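Local coordinates for membrane-bound lysozyme inhibitor of C-type lysozyme (Pseudomonas aeruginosa, PDB 3F6Z), which specifically inhibits C-type lysozymes, acting as a lipoprotein of the bacterial outer membrane, at residues 18-23 against 32-37. Residues are numbered along the deposited sequence; the frame is centred on the assembly and turned at random.
Sequences TRSVDY and TVQYLN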
# COMPACT_ATOMS: atom_id res chain seq x y z
N THR B 18 -17.88 15.80 -0.78
CA THR B 18 -16.62 16.43 -1.13
C THR B 18 -16.22 17.52 -0.15
O THR B 18 -17.06 18.30 0.31
CB THR B 18 -16.70 17.02 -2.56
OG1 THR B 18 -16.93 15.96 -3.49
CG2 THR B 18 -15.41 17.73 -2.92
N ARG B 19 -14.93 17.60 0.14
CA ARG B 19 -14.44 18.58 1.08
C ARG B 19 -12.99 18.97 0.81
O ARG B 19 -12.14 18.11 0.55
CB ARG B 19 -14.58 18.01 2.49
CG ARG B 19 -14.07 18.91 3.59
CD ARG B 19 -14.10 18.15 4.91
NE ARG B 19 -13.36 18.86 5.95
CZ ARG B 19 -12.89 18.27 7.04
NH1 ARG B 19 -13.08 16.97 7.23
NH2 ARG B 19 -12.22 18.98 7.94
N SER B 20 -12.70 20.26 0.86
CA SER B 20 -11.34 20.76 0.65
C SER B 20 -10.77 21.17 1.99
O SER B 20 -11.42 21.88 2.76
CB SER B 20 -11.34 21.96 -0.29
OG SER B 20 -11.76 21.58 -1.59
N VAL B 21 -9.55 20.74 2.28
CA VAL B 21 -8.93 21.08 3.55
C VAL B 21 -7.53 21.65 3.35
O VAL B 21 -6.73 21.09 2.58
CB VAL B 21 -8.86 19.84 4.48
CG1 VAL B 21 -8.29 20.22 5.84
CG2 VAL B 21 -10.26 19.23 4.64
N ASP B 22 -7.23 22.75 4.03
CA ASP B 22 -5.92 23.37 3.93
C ASP B 22 -5.03 22.86 5.05
O ASP B 22 -5.48 22.71 6.18
CB ASP B 22 -6.03 24.90 4.03
CG ASP B 22 -7.12 25.46 3.13
OD1 ASP B 22 -7.15 25.11 1.93
OD2 ASP B 22 -7.93 26.27 3.63
N TYR B 23 -3.77 22.59 4.72
CA TYR B 23 -2.81 22.09 5.69
C TYR B 23 -1.53 22.90 5.67
O TYR B 23 -1.28 23.69 4.75
CB TYR B 23 -2.41 20.64 5.38
CG TYR B 23 -3.47 19.58 5.60
CD1 TYR B 23 -3.50 18.83 6.78
CD2 TYR B 23 -4.43 19.32 4.62
CE1 TYR B 23 -4.47 17.85 6.97
CE2 TYR B 23 -5.40 18.35 4.80
CZ TYR B 23 -5.42 17.62 5.98
OH TYR B 23 -6.42 16.68 6.16
N THR B 32 -3.56 22.39 -0.19
CA THR B 32 -4.95 22.05 0.03
C THR B 32 -5.23 20.67 -0.55
O THR B 32 -4.79 20.35 -1.65
CB THR B 32 -5.89 23.06 -0.66
OG1 THR B 32 -5.63 24.37 -0.14
CG2 THR B 32 -7.35 22.69 -0.41
N VAL B 33 -5.99 19.87 0.19
CA VAL B 33 -6.34 18.52 -0.23
C VAL B 33 -7.83 18.40 -0.48
O VAL B 33 -8.64 19.04 0.20
CB VAL B 33 -5.94 17.49 0.86
CG1 VAL B 33 -6.51 16.11 0.53
CG2 VAL B 33 -4.42 17.42 0.98
N GLN B 34 -8.21 17.59 -1.46
CA GLN B 34 -9.63 17.40 -1.72
C GLN B 34 -9.99 15.97 -1.34
O GLN B 34 -9.38 15.01 -1.82
CB GLN B 34 -9.98 17.64 -3.19
CG GLN B 34 -11.48 17.58 -3.43
CD GLN B 34 -11.89 17.87 -4.85
OE1 GLN B 34 -11.59 17.11 -5.77
NE2 GLN B 34 -12.58 18.99 -5.05
N TYR B 35 -10.97 15.83 -0.46
CA TYR B 35 -11.41 14.52 -0.03
C TYR B 35 -12.71 14.17 -0.73
O TYR B 35 -13.60 15.01 -0.84
CB TYR B 35 -11.59 14.50 1.49
CG TYR B 35 -10.28 14.63 2.24
CD1 TYR B 35 -9.36 13.58 2.24
CD2 TYR B 35 -9.94 15.81 2.89
CE1 TYR B 35 -8.13 13.70 2.88
CE2 TYR B 35 -8.71 15.95 3.53
CZ TYR B 35 -7.81 14.89 3.52
OH TYR B 35 -6.59 15.01 4.13
N LEU B 36 -12.79 12.93 -1.21
CA LEU B 36 -13.99 12.46 -1.89
C LEU B 36 -14.40 11.12 -1.30
O LEU B 36 -13.64 10.15 -1.36
CB LEU B 36 -13.76 12.31 -3.40
CG LEU B 36 -13.42 13.59 -4.17
CD1 LEU B 36 -11.90 13.74 -4.26
CD2 LEU B 36 -14.02 13.51 -5.57
N ASN B 37 -15.59 11.09 -0.71
CA ASN B 37 -16.13 9.88 -0.10
C ASN B 37 -17.45 9.51 -0.76
O ASN B 37 -18.43 10.27 -0.70
CB ASN B 37 -16.35 10.10 1.40
CG ASN B 37 -15.09 10.57 2.10
OD1 ASN B 37 -15.10 11.58 2.81
ND2 ASN B 37 -14.00 9.83 1.93
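Thr18 lays its methyl CG2 against the amide end of Gln34, 3.8 Å from NE2; OG1 sits beside the backbone N (chi1 -62°), which leaves CG2 anti to it, and the extended glutamine chain crosses it obliquely. Arg19 pairs with Tyr35 through two backbone bonds, the tighter running from Tyr35 N to Arg19 O at 2.8 Å and almost straight. Ser20, small and polar, suits the exposed face shared with Thr18 and Asp22. Val21 forms the second hydrogen-bonded pair, with Val33, and its branched side chain fills the buried face, CG2 meeting the Tyr35 ring edge in plane, 3.8 Å from CE2. Charged Asp22 and hydroxylic Thr32 suit the outer face, where Thr32 OG1 donates to Asp22 OD1 (2.7 Å) on the anti side. The tyrosines combine packing rings with bonding hydroxyls: tip to tip, Tyr35 OH gives its hydrogen to Tyr23 OH (2.6 Å) and is itself hydrogen-bonded to Trp74 NE1. Both pack on polar side chains of another protein's chain, and Tyr23's side chain lies about 9 Å from that of Lys77, probably directly involved in blocking the lysozyme active site. The hairpin supplies the first two strands of the eight-stranded antiparallel barrel, strand 96-100 flanking 16-25 and 41-49 flanking 30-38.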